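Local coordinates for protein putative isocitrate dehydrogenase, NAD-dependent (Methylococcus capsulatus, PDB 6LKY) that probably oxidises isocitrate with NAD+ as the electron acceptor and a magnesium ion as cofactor, at residues P267-A270 and D271-I274; N276-A279 and M280-G284; G242-G245 and L246-G249; A38-A41 and A42-F46; T70-G74 and G75-S79. The protein carries 1 engineered substitution. One frame throughout, in Å; residues are numbered along the deposited sequence.

Interaction 1 (P267-A270 and D271-I274). With NAD (nicotinamide-adenine-dinucleotide), chain C.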
# COMPACT_ATOMS: atom_id res chain seq x y z
N PRO A 267 5.25 -1.32 20.57
CA PRO A 267 4.81 -1.50 21.96
C PRO A 267 4.50 -2.94 22.33
O PRO A 267 4.57 -3.28 23.51
CB PRO A 267 3.56 -0.60 22.07
CG PRO A 267 3.10 -0.39 20.65
CD PRO A 267 4.34 -0.43 19.80
N ASP A 268 4.16 -3.79 21.36
CA ASP A 268 3.85 -5.18 21.70
C ASP A 268 5.06 -5.95 22.22
O ASP A 268 4.87 -6.96 22.92
CB ASP A 268 3.23 -5.92 20.50
CG ASP A 268 4.07 -5.83 19.24
OD1 ASP A 268 4.94 -4.94 19.15
OD2 ASP A 268 3.85 -6.65 18.31
N ILE A 269 6.29 -5.51 21.93
CA ILE A 269 7.48 -6.19 22.41
C ILE A 269 8.40 -5.26 23.18
O ILE A 269 9.54 -5.62 23.47
CB ILE A 269 8.26 -6.86 21.25
CG1 ILE A 269 8.74 -5.83 20.25
CG2 ILE A 269 7.41 -7.93 20.58
CD1 ILE A 269 9.77 -6.37 19.27
N ALA A 270 7.94 -4.05 23.52
CA ALA A 270 8.79 -3.15 24.28
C ALA A 270 9.11 -3.78 25.63
O ALA A 270 8.26 -4.43 26.25
CB ALA A 270 8.10 -1.79 24.48
N ASP A 271 10.36 -3.64 26.07
CA ASP A 271 10.82 -4.14 27.36
C ASP A 271 10.90 -5.66 27.42
O ASP A 271 11.12 -6.21 28.51
CB ASP A 271 9.97 -3.59 28.51
CG ASP A 271 10.10 -2.08 28.64
OD1 ASP A 271 11.21 -1.55 28.35
OD2 ASP A 271 9.11 -1.42 29.00
N LYS A 272 10.69 -6.37 26.31
CA LYS A 272 10.91 -7.81 26.28
C LYS A 272 12.33 -8.16 25.86
O LYS A 272 12.73 -9.32 26.00
CB LYS A 272 9.93 -8.49 25.30
CG LYS A 272 8.47 -8.48 25.71
CD LYS A 272 7.66 -9.38 24.78
CE LYS A 272 6.15 -9.26 25.03
NZ LYS A 272 5.79 -9.65 26.43
N GLY A 273 13.12 -7.19 25.40
CA GLY A 273 14.50 -7.43 25.02
C GLY A 273 14.73 -8.32 23.81
O GLY A 273 15.83 -8.86 23.66
N ILE A 274 13.75 -8.43 22.90
CA ILE A 274 13.84 -9.33 21.75
C ILE A 274 13.83 -8.59 20.41
O ILE A 274 13.96 -9.24 19.37
CB ILE A 274 12.73 -10.39 21.78
CG1 ILE A 274 11.35 -9.73 21.71
CG2 ILE A 274 12.84 -11.26 23.03
CD1 ILE A 274 10.21 -10.70 21.44
PA NAD C . 5.62 -0.82 14.59
O1A NAD C . 6.00 -0.19 15.90
O2A NAD C . 6.71 -0.65 13.57
O5B NAD C . 5.24 -2.36 14.83
C5B NAD C . 4.76 -3.13 13.74
C4B NAD C . 5.10 -4.58 13.97
O4B NAD C . 6.51 -4.73 13.68
C3B NAD C . 4.87 -4.95 15.43
O3B NAD C . 4.30 -6.24 15.54
C2B NAD C . 6.26 -4.92 16.03
O2B NAD C . 6.45 -5.79 17.15
C1B NAD C . 7.17 -5.24 14.84
N9A NAD C . 8.41 -4.55 15.15
C8A NAD C . 8.74 -3.29 14.45
N7A NAD C . 10.13 -3.14 14.93
C5A NAD C . 10.72 -4.45 14.65
C6A NAD C . 11.85 -4.77 15.61
N6A NAD C . 13.02 -3.95 15.26
N1A NAD C . 12.18 -6.19 15.45
C2A NAD C . 11.08 -7.11 15.80
N3A NAD C . 9.82 -6.40 16.01
C4A NAD C . 9.59 -5.41 14.96
O3 NAD C . 4.31 -0.12 13.96
PN NAD C . 2.97 0.25 14.75
O1N NAD C . 2.62 -0.71 15.83
O2N NAD C . 1.90 0.33 13.68
O5D NAD C . 3.21 1.70 15.40
C5D NAD C . 3.73 1.82 16.73
C4D NAD C . 4.14 3.27 16.98
O4D NAD C . 5.36 3.59 16.28
C3D NAD C . 3.06 4.24 16.51
O3D NAD C . 2.87 5.20 17.55
C2D NAD C . 3.69 4.90 15.29
O2D NAD C . 3.28 6.25 15.09
C1D NAD C . 5.18 4.85 15.60
N1N NAD C . 5.93 5.04 14.34
C2N NAD C . 7.33 5.42 14.53
C3N NAD C . 7.86 5.77 13.16
C7N NAD C . 9.14 6.61 13.20
O7N NAD C . 10.04 6.26 12.15
N7N NAD C . 9.76 6.57 14.52
C4N NAD C . 7.91 4.59 12.20
C5N NAD C . 6.62 3.80 12.20
C6N NAD C . 5.71 3.90 13.42
O HOH W 1 12.00 -5.93 22.78
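Ile269 and Ile274 touch beside a type II beta turn that runs from Ile269 to Lys272. The turn is closed by Lys272 N, which gives its hydrogen to Ile269 O over 3.2 Å. Ile269 O also accepts from a water, and that water accepts from Ile274 N.

The close-packed part lies at the coenzyme. Ile269 CG2 touches Ile274 CD1 at 4.0 Å, and the two side chains meet at a slant. With CG1 wedged between the backbone N and the carbonyl carbon (chi1 62°), Ile269 carries CD1 to within 3.3 Å of NAD N3A. Replacing Ile269 by an alanine would probably leave the adenine without this cover and Ile274 CD1 without its neighbour.

The other side of the turn is loose. Asp271 and Lys272 are exposed. The aliphatic chain of Lys272 folds back over the turn, where its CE lies 3.4 Å from Asp268 O.

Asp268 links the loop to the adenosine ribose, as acidic residues do in many NAD-dependent dehydrogenases. Its two carboxylate oxygens take one hydroxyl each. NAD O3B donates to Asp268 OD2 at 2.8 Å, and NAD O2B donates to Asp268 OD1 at 2.6 Å.

Interaction 2 (N276-A279 and M280-G284). With NAD (nicotinamide-adenine-dinucleotide), chain C.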
# COMPACT_ATOMS: atom_id res chain seq x y z
N ASN A 276 14.71 -6.86 17.02
CA ASN A 276 15.82 -6.93 16.08
C ASN A 276 16.51 -5.57 15.99
O ASN A 276 15.85 -4.57 15.67
CB ASN A 276 15.33 -7.35 14.70
CG ASN A 276 16.46 -7.77 13.79
OD1 ASN A 276 17.62 -7.35 13.97
ND2 ASN A 276 16.14 -8.59 12.79
N PRO A 277 17.81 -5.49 16.26
CA PRO A 277 18.51 -4.20 16.18
C PRO A 277 19.08 -3.89 14.81
O PRO A 277 19.69 -2.83 14.63
CB PRO A 277 19.63 -4.37 17.21
CG PRO A 277 19.96 -5.84 17.14
CD PRO A 277 18.66 -6.55 16.82
N THR A 278 18.87 -4.79 13.84
CA THR A 278 19.48 -4.65 12.52
C THR A 278 19.11 -3.32 11.88
O THR A 278 19.98 -2.63 11.34
CB THR A 278 19.03 -5.80 11.63
OG1 THR A 278 19.39 -7.04 12.26
CG2 THR A 278 19.66 -5.69 10.24
N ALA A 279 17.83 -2.95 11.91
CA ALA A 279 17.39 -1.72 11.25
C ALA A 279 18.13 -0.51 11.82
O ALA A 279 18.64 0.33 11.07
CB ALA A 279 15.88 -1.55 11.40
N MET A 280 18.21 -0.42 13.15
CA MET A 280 18.92 0.71 13.76
C MET A 280 20.40 0.68 13.42
O MET A 280 21.01 1.73 13.16
CB MET A 280 18.73 0.69 15.28
CG MET A 280 18.94 2.06 15.90
SD MET A 280 17.58 3.19 15.48
CE MET A 280 18.48 4.64 14.92
N ILE A 281 21.00 -0.52 13.38
CA ILE A 281 22.41 -0.63 13.04
C ILE A 281 22.66 -0.20 11.59
O ILE A 281 23.61 0.52 11.31
CB ILE A 281 22.88 -2.07 13.34
CG1 ILE A 281 22.94 -2.28 14.86
CG2 ILE A 281 24.25 -2.33 12.78
CD1 ILE A 281 22.69 -3.70 15.32
N MET A 282 21.76 -0.59 10.67
CA MET A 282 21.87 -0.16 9.27
C MET A 282 21.66 1.34 9.14
O MET A 282 22.30 1.99 8.29
CB MET A 282 20.86 -0.91 8.40
CG MET A 282 21.12 -2.41 8.21
SD MET A 282 22.76 -2.78 7.50
CE MET A 282 22.48 -2.25 5.80
N ALA A 283 20.78 1.92 9.96
CA ALA A 283 20.66 3.37 9.99
C ALA A 283 21.99 4.00 10.38
O ALA A 283 22.41 5.01 9.79
CB ALA A 283 19.55 3.81 10.95
N GLY A 284 22.67 3.41 11.36
CA GLY A 284 24.01 3.84 11.70
C GLY A 284 24.97 3.75 10.53
O GLY A 284 25.79 4.64 10.31
PA NAD C . 5.62 -0.82 14.59
O1A NAD C . 6.00 -0.19 15.90
O2A NAD C . 6.71 -0.65 13.57
O5B NAD C . 5.24 -2.36 14.83
C5B NAD C . 4.76 -3.13 13.74
C4B NAD C . 5.10 -4.58 13.97
O4B NAD C . 6.51 -4.73 13.68
C3B NAD C . 4.87 -4.95 15.43
O3B NAD C . 4.30 -6.24 15.54
C2B NAD C . 6.26 -4.92 16.03
O2B NAD C . 6.45 -5.79 17.15
C1B NAD C . 7.17 -5.24 14.84
N9A NAD C . 8.41 -4.55 15.15
C8A NAD C . 8.74 -3.29 14.45
N7A NAD C . 10.13 -3.14 14.93
C5A NAD C . 10.72 -4.45 14.65
C6A NAD C . 11.85 -4.77 15.61
N6A NAD C . 13.02 -3.95 15.26
N1A NAD C . 12.18 -6.19 15.45
C2A NAD C . 11.08 -7.11 15.80
N3A NAD C . 9.82 -6.40 16.01
C4A NAD C . 9.59 -5.41 14.96
O3 NAD C . 4.31 -0.12 13.96
PN NAD C . 2.97 0.25 14.75
O1N NAD C . 2.62 -0.71 15.83
O2N NAD C . 1.90 0.33 13.68
O5D NAD C . 3.21 1.70 15.40
C5D NAD C . 3.73 1.82 16.73
C4D NAD C . 4.14 3.27 16.98
O4D NAD C . 5.36 3.59 16.28
C3D NAD C . 3.06 4.24 16.51
O3D NAD C . 2.87 5.20 17.55
C2D NAD C . 3.69 4.90 15.29
O2D NAD C . 3.28 6.25 15.09
C1D NAD C . 5.18 4.85 15.60
N1N NAD C . 5.93 5.04 14.34
C2N NAD C . 7.33 5.42 14.53
C3N NAD C . 7.86 5.77 13.16
C7N NAD C . 9.14 6.61 13.20
O7N NAD C . 10.04 6.26 12.15
N7N NAD C . 9.76 6.57 14.52
C4N NAD C . 7.91 4.59 12.20
C5N NAD C . 6.62 3.80 12.20
C6N NAD C . 5.71 3.90 13.42
O HOH W 2 16.32 -1.87 14.89
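Ile281 keeps CG1 beside its backbone N (chi1 -71°), which lays CD1 alongside the ring of Pro277, 3.7 Å from Pro277 CB. Asn276 turns CG away from its own N (chi1 -166°), so that OD1 faces the start of helix 278-290. The result is an Asx turn that caps the start of the helix. Asn276 OD1 accepts from Thr278 N at 2.9 Å, with the donor above the carbonyl plane. It also accepts from Thr278 OG1, but the modelled distance is very short and its exact length is doubtful. Asn276 ND2 is held by Asp317.

Beyond the cap the helix ladder is regular. Ile281 N donates to Pro277 O at 2.9 Å, Met282 N to Thr278 O at 2.8 Å and Ala283 N to Ala279 O at 2.9 Å. Thr278 and Met282 run alongside each other, with CG2 of the threonine near CG of the methionine. Helices 13-26, 294-310 and 326-337 cover this buried turn.

The backbone carbonyl of Asn276 serves the coenzyme, accepting from NAD N6A. The same oxygen also accepts from a water. That water in turn accepts from Met280 N, 2.9 Å from the water oxygen.

Interaction 3 (G242-G245 and L246-G249). With NAD (nicotinamide-adenine-dinucleotide), chain C; ACE (acetyl group), chain D.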
# COMPACT_ATOMS: atom_id res chain seq x y z
N GLY A 242 12.30 -9.44 4.62
CA GLY A 242 12.33 -10.16 5.88
C GLY A 242 11.89 -9.37 7.09
O GLY A 242 11.93 -9.92 8.20
N GLY A 243 11.48 -8.12 6.96
CA GLY A 243 10.73 -7.46 8.02
C GLY A 243 11.28 -6.07 8.33
O GLY A 243 12.36 -5.69 7.92
N LEU A 244 10.46 -5.35 9.11
CA LEU A 244 10.80 -4.01 9.57
C LEU A 244 12.02 -4.00 10.48
O LEU A 244 12.67 -2.96 10.62
CB LEU A 244 9.62 -3.41 10.34
CG LEU A 244 8.37 -3.01 9.56
CD1 LEU A 244 7.30 -2.52 10.51
CD2 LEU A 244 8.73 -1.92 8.55
N GLY A 245 12.32 -5.13 11.12
CA GLY A 245 13.50 -5.23 11.95
C GLY A 245 14.80 -5.04 11.20
O GLY A 245 15.85 -4.90 11.83
N LEU A 246 14.74 -5.01 9.86
CA LEU A 246 15.93 -5.00 9.02
C LEU A 246 16.22 -3.67 8.33
O LEU A 246 17.36 -3.47 7.91
CB LEU A 246 15.82 -6.09 7.95
CG LEU A 246 15.59 -7.51 8.47
CD1 LEU A 246 15.27 -8.47 7.32
CD2 LEU A 246 16.82 -8.00 9.22
N THR A 247 15.24 -2.78 8.18
CA THR A 247 15.32 -1.73 7.16
C THR A 247 15.49 -0.35 7.76
O THR A 247 14.85 -0.02 8.77
CB THR A 247 14.08 -1.73 6.26
OG1 THR A 247 12.90 -1.93 7.05
CG2 THR A 247 14.16 -2.84 5.23
N ALA A 248 16.31 0.47 7.11
CA ALA A 248 16.67 1.79 7.60
C ALA A 248 16.33 2.87 6.58
O ALA A 248 16.12 2.60 5.40
CB ALA A 248 18.15 1.86 7.96
N GLY A 249 16.26 4.10 7.08
CA GLY A 249 15.93 5.26 6.27
C GLY A 249 16.79 6.45 6.63
O GLY A 249 17.15 6.64 7.80
PA NAD C . 5.62 -0.82 14.59
O1A NAD C . 6.00 -0.19 15.90
O2A NAD C . 6.71 -0.65 13.57
O5B NAD C . 5.24 -2.36 14.83
C5B NAD C . 4.76 -3.13 13.74
C4B NAD C . 5.10 -4.58 13.97
O4B NAD C . 6.51 -4.73 13.68
C3B NAD C . 4.87 -4.95 15.43
O3B NAD C . 4.30 -6.24 15.54
C2B NAD C . 6.26 -4.92 16.03
O2B NAD C . 6.45 -5.79 17.15
C1B NAD C . 7.17 -5.24 14.84
N9A NAD C . 8.41 -4.55 15.15
C8A NAD C . 8.74 -3.29 14.45
N7A NAD C . 10.13 -3.14 14.93
C5A NAD C . 10.72 -4.45 14.65
C6A NAD C . 11.85 -4.77 15.61
N6A NAD C . 13.02 -3.95 15.26
N1A NAD C . 12.18 -6.19 15.45
C2A NAD C . 11.08 -7.11 15.80
N3A NAD C . 9.82 -6.40 16.01
C4A NAD C . 9.59 -5.41 14.96
O3 NAD C . 4.31 -0.12 13.96
PN NAD C . 2.97 0.25 14.75
O1N NAD C . 2.62 -0.71 15.83
O2N NAD C . 1.90 0.33 13.68
O5D NAD C . 3.21 1.70 15.40
C5D NAD C . 3.73 1.82 16.73
C4D NAD C . 4.14 3.27 16.98
O4D NAD C . 5.36 3.59 16.28
C3D NAD C . 3.06 4.24 16.51
O3D NAD C . 2.87 5.20 17.55
C2D NAD C . 3.69 4.90 15.29
O2D NAD C . 3.28 6.25 15.09
C1D NAD C . 5.18 4.85 15.60
N1N NAD C . 5.93 5.04 14.34
C2N NAD C . 7.33 5.42 14.53
C3N NAD C . 7.86 5.77 13.16
C7N NAD C . 9.14 6.61 13.20
O7N NAD C . 10.04 6.26 12.15
N7N NAD C . 9.76 6.57 14.52
C4N NAD C . 7.91 4.59 12.20
C5N NAD C . 6.62 3.80 12.20
C6N NAD C . 5.71 3.90 13.42
C ACE D . 9.10 -7.65 12.05
O ACE D . 10.24 -7.18 12.06
CH3 ACE D . 8.14 -7.35 10.94
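Gly242 packs against the tip of Leu246: its carbonyl carbon lies 3.5 Å from Leu246 CD1. It has positive phi and is the C-prime residue of a Schellman motif that ends helix 227-240, with Gly243 N bonded to Ala238 O. A CB on Gly242 would clash with Leu246 CD1. Gly243 comes next. Its carbonyl oxygen accepts from Leu246 N at 3.1 Å, which closes a tight turn.

Leu244 turns its side chain to the coenzyme. CD1 stands 3.6 Å from NAD O2A, and the residue also packs on Met211 of the second subunit. Gly245 N donates at 3.1 Å to ACE O, the oxygen of a bound acetyl group that probably comes from the crystallisation liquor. Gly245 CA is 3.6 Å from NAD N6A, and a side chain here would be crowded by NAD N1A. Bare backbone thus lets the loop run close beside the adenine.

Leu246 holds CG beside its backbone N (chi1 -56°), which sends the side chain back over the glycines. Cutting it to an alanine would probably open a gap beside Gly242 and take away apolar cover from Asn276 and Thr278. Thr247 OG1 is buried and has no polar partner in the model.

The loop through 242-247 connects helix 227-240 to strand 248-252. Thr247 and Gly249 bond through their backbones to Val262 and Glu260, so this strand runs beside strand 257-261. Ala248 packs on helix 278-290.

Interaction 4 (A38-A41 and A42-F46)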
# COMPACT_ATOMS: atom_id res chain seq x y z
N ALA A 38 12.89 13.13 22.81
CA ALA A 38 11.79 13.46 21.91
C ALA A 38 10.71 12.39 22.03
O ALA A 38 10.95 11.30 22.56
CB ALA A 38 12.28 13.56 20.45
N GLY A 39 9.52 12.72 21.52
CA GLY A 39 8.43 11.76 21.51
C GLY A 39 7.82 11.57 22.89
O GLY A 39 7.86 12.46 23.74
N MET A 40 7.27 10.37 23.12
CA MET A 40 6.55 10.11 24.37
C MET A 40 7.48 10.22 25.57
O MET A 40 7.10 10.76 26.62
CB MET A 40 5.89 8.73 24.32
CG MET A 40 4.78 8.49 25.36
SD MET A 40 3.39 9.66 25.31
CE MET A 40 2.52 9.12 23.82
N ALA A 41 8.73 9.77 25.42
CA ALA A 41 9.69 9.92 26.50
C ALA A 41 9.79 11.37 26.92
O ALA A 41 9.71 11.68 28.12
CB ALA A 41 11.06 9.37 26.07
N ALA A 42 9.85 12.29 25.95
CA ALA A 42 9.96 13.70 26.30
C ALA A 42 8.68 14.20 26.95
O ALA A 42 8.72 14.96 27.93
CB ALA A 42 10.33 14.53 25.07
N VAL A 43 7.52 13.72 26.48
CA VAL A 43 6.27 14.09 27.13
C VAL A 43 6.31 13.68 28.60
O VAL A 43 5.89 14.43 29.48
CB VAL A 43 5.06 13.46 26.42
CG1 VAL A 43 3.81 13.58 27.30
CG2 VAL A 43 4.82 14.14 25.07
N GLU A 44 6.82 12.47 28.87
CA GLU A 44 6.81 12.00 30.25
C GLU A 44 7.83 12.75 31.09
O GLU A 44 7.60 12.96 32.28
CB GLU A 44 7.04 10.49 30.29
CG GLU A 44 5.80 9.71 29.86
CD GLU A 44 6.09 8.24 29.59
OE1 GLU A 44 7.29 7.87 29.54
OE2 GLU A 44 5.12 7.48 29.41
N LYS A 45 8.94 13.18 30.47
CA LYS A 45 10.04 13.73 31.24
C LYS A 45 9.95 15.25 31.33
O LYS A 45 10.24 15.83 32.38
CB LYS A 45 11.36 13.31 30.62
CG LYS A 45 12.63 13.51 31.46
CD LYS A 45 13.81 13.05 30.60
CE LYS A 45 15.14 12.94 31.35
NZ LYS A 45 15.14 13.75 32.57
N PHE A 46 9.57 15.91 30.23
CA PHE A 46 9.58 17.36 30.12
C PHE A 46 8.21 17.96 29.85
O PHE A 46 8.10 19.19 29.76
CB PHE A 46 10.55 17.81 29.02
CG PHE A 46 11.97 17.40 29.27
CD1 PHE A 46 12.72 18.03 30.26
CD2 PHE A 46 12.55 16.38 28.54
CE1 PHE A 46 14.04 17.66 30.50
CE2 PHE A 46 13.87 16.00 28.77
CZ PHE A 46 14.61 16.64 29.76
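Ala42 sets its CB on the chain just before the helix, 3.6 Å from Ala38 CA. Its methyl also packs on Ser37 and Pro51. Val43 N donates to Gly39 O at 3.0 Å, an early backbone bond of the short helix 39-46. The CB of Val43 lies 4.3 Å from Met40 SD. Met40 reaches it with CG anti to the backbone N (chi1 -163°) and a chain that then bends twice.

Glu44 N donates to Met40 O at 2.8 Å. The Glu44 side chain passes slantwise over that of Met40, with Glu44 OE2 4.2 Å from Met40 CG. Lys45 N bonds to Ala41 O at 2.9 Å, but the angle at the hydrogen is only 135°. A second, weak bond runs from Lys45 N to Ala42 O. Phe46 N shares that acceptor, and Lys45 CG lies over one face of the Phe46 ring, toward its rim.

At the other end, Asp10 accepts from Met40 N and Ala41 N through its two carboxylate oxygens. A negative group there probably favours the start of the helix. Gly39 has positive phi, which favours glycine there. The contact is therefore held mainly by backbone bonds and small apolar touches. The charged ends of Glu44 and Lys45 lie at the surface and add little to the contact.

Interaction 5 (T70-G74 and G75-S79). With NAD (nicotinamide-adenine-dinucleotide), chain C; CIT (citric acid), chain E.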
# COMPACT_ATOMS: atom_id res chain seq x y z
N THR A 70 6.97 7.38 19.24
CA THR A 70 5.53 7.09 19.27
C THR A 70 4.72 8.30 18.83
O THR A 70 4.95 9.42 19.30
CB THR A 70 5.13 6.67 20.69
OG1 THR A 70 5.63 5.35 20.96
CG2 THR A 70 3.59 6.71 20.88
N THR A 71 3.75 8.10 17.94
CA THR A 71 2.75 9.12 17.63
C THR A 71 1.37 8.62 18.02
O THR A 71 0.96 7.54 17.58
CB THR A 71 2.78 9.47 16.12
OG1 THR A 71 4.09 9.93 15.76
CG2 THR A 71 1.73 10.56 15.77
N PRO A 72 0.61 9.38 18.82
CA PRO A 72 -0.74 8.92 19.21
C PRO A 72 -1.72 8.94 18.04
O PRO A 72 -1.62 9.76 17.12
CB PRO A 72 -1.16 9.92 20.31
CG PRO A 72 0.01 10.84 20.54
CD PRO A 72 0.97 10.68 19.40
N VAL A 73 -2.66 8.01 18.10
CA VAL A 73 -3.66 7.79 17.06
C VAL A 73 -4.94 8.52 17.41
O VAL A 73 -5.40 8.48 18.57
CB VAL A 73 -3.91 6.28 16.85
CG1 VAL A 73 -2.62 5.58 16.47
CG2 VAL A 73 -4.48 5.66 18.10
N GLY A 74 -5.51 9.24 16.44
CA GLY A 74 -6.82 9.83 16.57
C GLY A 74 -6.85 11.15 17.30
O GLY A 74 -7.91 11.77 17.39
N GLY A 75 -5.72 11.56 17.86
CA GLY A 75 -5.65 12.79 18.63
C GLY A 75 -4.25 12.92 19.18
O GLY A 75 -3.33 12.22 18.73
N GLY A 76 -4.08 13.77 20.18
CA GLY A 76 -2.76 13.97 20.74
C GLY A 76 -1.85 14.75 19.79
O GLY A 76 -2.27 15.26 18.75
N TYR A 77 -0.58 14.82 20.18
CA TYR A 77 0.38 15.66 19.46
C TYR A 77 0.64 15.12 18.05
O TYR A 77 0.51 13.91 17.79
CB TYR A 77 1.69 15.77 20.25
CG TYR A 77 2.38 14.46 20.58
CD1 TYR A 77 3.23 13.86 19.65
CD2 TYR A 77 2.22 13.84 21.82
CE1 TYR A 77 3.88 12.66 19.94
CE2 TYR A 77 2.88 12.63 22.12
CZ TYR A 77 3.71 12.05 21.18
OH TYR A 77 4.37 10.86 21.45
N ARG A 78 0.97 16.02 17.13
CA ARG A 78 1.37 15.62 15.79
C ARG A 78 2.70 14.87 15.86
O ARG A 78 3.53 15.12 16.74
CB ARG A 78 1.50 16.84 14.86
CG ARG A 78 0.22 17.63 14.65
CD ARG A 78 -0.53 17.21 13.37
NE ARG A 78 -1.96 17.46 13.48
CZ ARG A 78 -2.88 16.91 12.70
NH1 ARG A 78 -4.17 17.18 12.88
NH2 ARG A 78 -2.52 16.08 11.73
N SER A 79 2.89 13.95 14.91
CA SER A 79 4.12 13.16 14.83
C SER A 79 5.36 14.03 14.97
O SER A 79 5.56 14.97 14.21
CB SER A 79 4.17 12.42 13.49
OG SER A 79 5.44 11.81 13.28
PA NAD C . 5.62 -0.82 14.59
O1A NAD C . 6.00 -0.19 15.90
O2A NAD C . 6.71 -0.65 13.57
O5B NAD C . 5.24 -2.36 14.83
C5B NAD C . 4.76 -3.13 13.74
C4B NAD C . 5.10 -4.58 13.97
O4B NAD C . 6.51 -4.73 13.68
C3B NAD C . 4.87 -4.95 15.43
O3B NAD C . 4.30 -6.24 15.54
C2B NAD C . 6.26 -4.92 16.03
O2B NAD C . 6.45 -5.79 17.15
C1B NAD C . 7.17 -5.24 14.84
N9A NAD C . 8.41 -4.55 15.15
C8A NAD C . 8.74 -3.29 14.45
N7A NAD C . 10.13 -3.14 14.93
C5A NAD C . 10.72 -4.45 14.65
C6A NAD C . 11.85 -4.77 15.61
N6A NAD C . 13.02 -3.95 15.26
N1A NAD C . 12.18 -6.19 15.45
C2A NAD C . 11.08 -7.11 15.80
N3A NAD C . 9.82 -6.40 16.01
C4A NAD C . 9.59 -5.41 14.96
O3 NAD C . 4.31 -0.12 13.96
PN NAD C . 2.97 0.25 14.75
O1N NAD C . 2.62 -0.71 15.83
O2N NAD C . 1.90 0.33 13.68
O5D NAD C . 3.21 1.70 15.40
C5D NAD C . 3.73 1.82 16.73
C4D NAD C . 4.14 3.27 16.98
O4D NAD C . 5.36 3.59 16.28
C3D NAD C . 3.06 4.24 16.51
O3D NAD C . 2.87 5.20 17.55
C2D NAD C . 3.69 4.90 15.29
O2D NAD C . 3.28 6.25 15.09
C1D NAD C . 5.18 4.85 15.60
N1N NAD C . 5.93 5.04 14.34
C2N NAD C . 7.33 5.42 14.53
C3N NAD C . 7.86 5.77 13.16
C7N NAD C . 9.14 6.61 13.20
O7N NAD C . 10.04 6.26 12.15
N7N NAD C . 9.76 6.57 14.52
C4N NAD C . 7.91 4.59 12.20
C5N NAD C . 6.62 3.80 12.20
C6N NAD C . 5.71 3.90 13.42
C1 CIT E . 7.57 6.73 9.49
O1 CIT E . 8.78 6.96 9.32
O2 CIT E . 7.02 5.85 8.79
C2 CIT E . 6.79 7.51 10.53
C3 CIT E . 5.31 7.60 10.19
O7 CIT E . 4.70 6.31 10.37
C4 CIT E . 4.58 8.63 11.03
C5 CIT E . 4.79 8.41 12.50
O3 CIT E . 5.28 9.33 13.18
O4 CIT E . 4.46 7.33 13.04
C6 CIT E . 5.12 8.02 8.75
O5 CIT E . 6.03 8.67 8.19
O6 CIT E . 4.06 7.72 8.14
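Tyr77 presents one ring face to Pro72 and one edge to Thr70. Pro72 CD lies over the face in a CH-pi contact, 3.6 Å from the centroid of the Tyr77 ring and 16° off its normal. Near the ring plane, Thr70 O takes the hydrogen of Tyr77 OH at 2.7 Å. Tyr77 adopts chi1 58°, with CG between the backbone N and the carbonyl carbon, and this folds the ring back over the loop.

The loop turns through three glycines, Gly74 to Gly76. A CB on Gly76 would clash with Pro72 CG. The chain then returns to Ser79, the N-cap of helix 80-87, whose OG accepts from Val82 N. Lys179 of the second subunit donates to Gly75 O and Tyr77 O.

The loop faces a site that holds NAD and a citrate, the latter probably from the crystallisation liquor. Asn81, Arg85, Arg95 and Arg116 of the same chain and Lys174 of the second subunit also bind the citrate, consistent with a tricarboxylate substrate pocket. Thr71 N donates to NAD O3D at 3.1 Å, and NAD O3D gives its own hydrogen to Thr71 O at 3.0 Å. Citrate O3 accepts from Thr71 OG1 at 2.9 Å and from Ser79 OG, where the modelled distance is so short that its exact length is doubtful.

From the N terminus, interaction 4 comes first, on helix 39-46 after strand 31-35. Interaction 5 turns the loop between strand 63-66 and helix 80-87. Interaction 3 joins helix 227-240 to strand 248-252. Interaction 1 closes a turn after strand 257-261, and interaction 2 starts helix 278-290 directly behind it. All five are local and follow in series, so none nests in or crosses another. Two pairs touch in space. Tyr77 of interaction 5 packs on Met40 and Val43 of interaction 4, tying helix 39-46 to the loop before helix 80-87. Ala279 N of interaction 2 probably bonds to Gly245 O of interaction 3. Interactions 1, 2, 3 and 5 all border NAD.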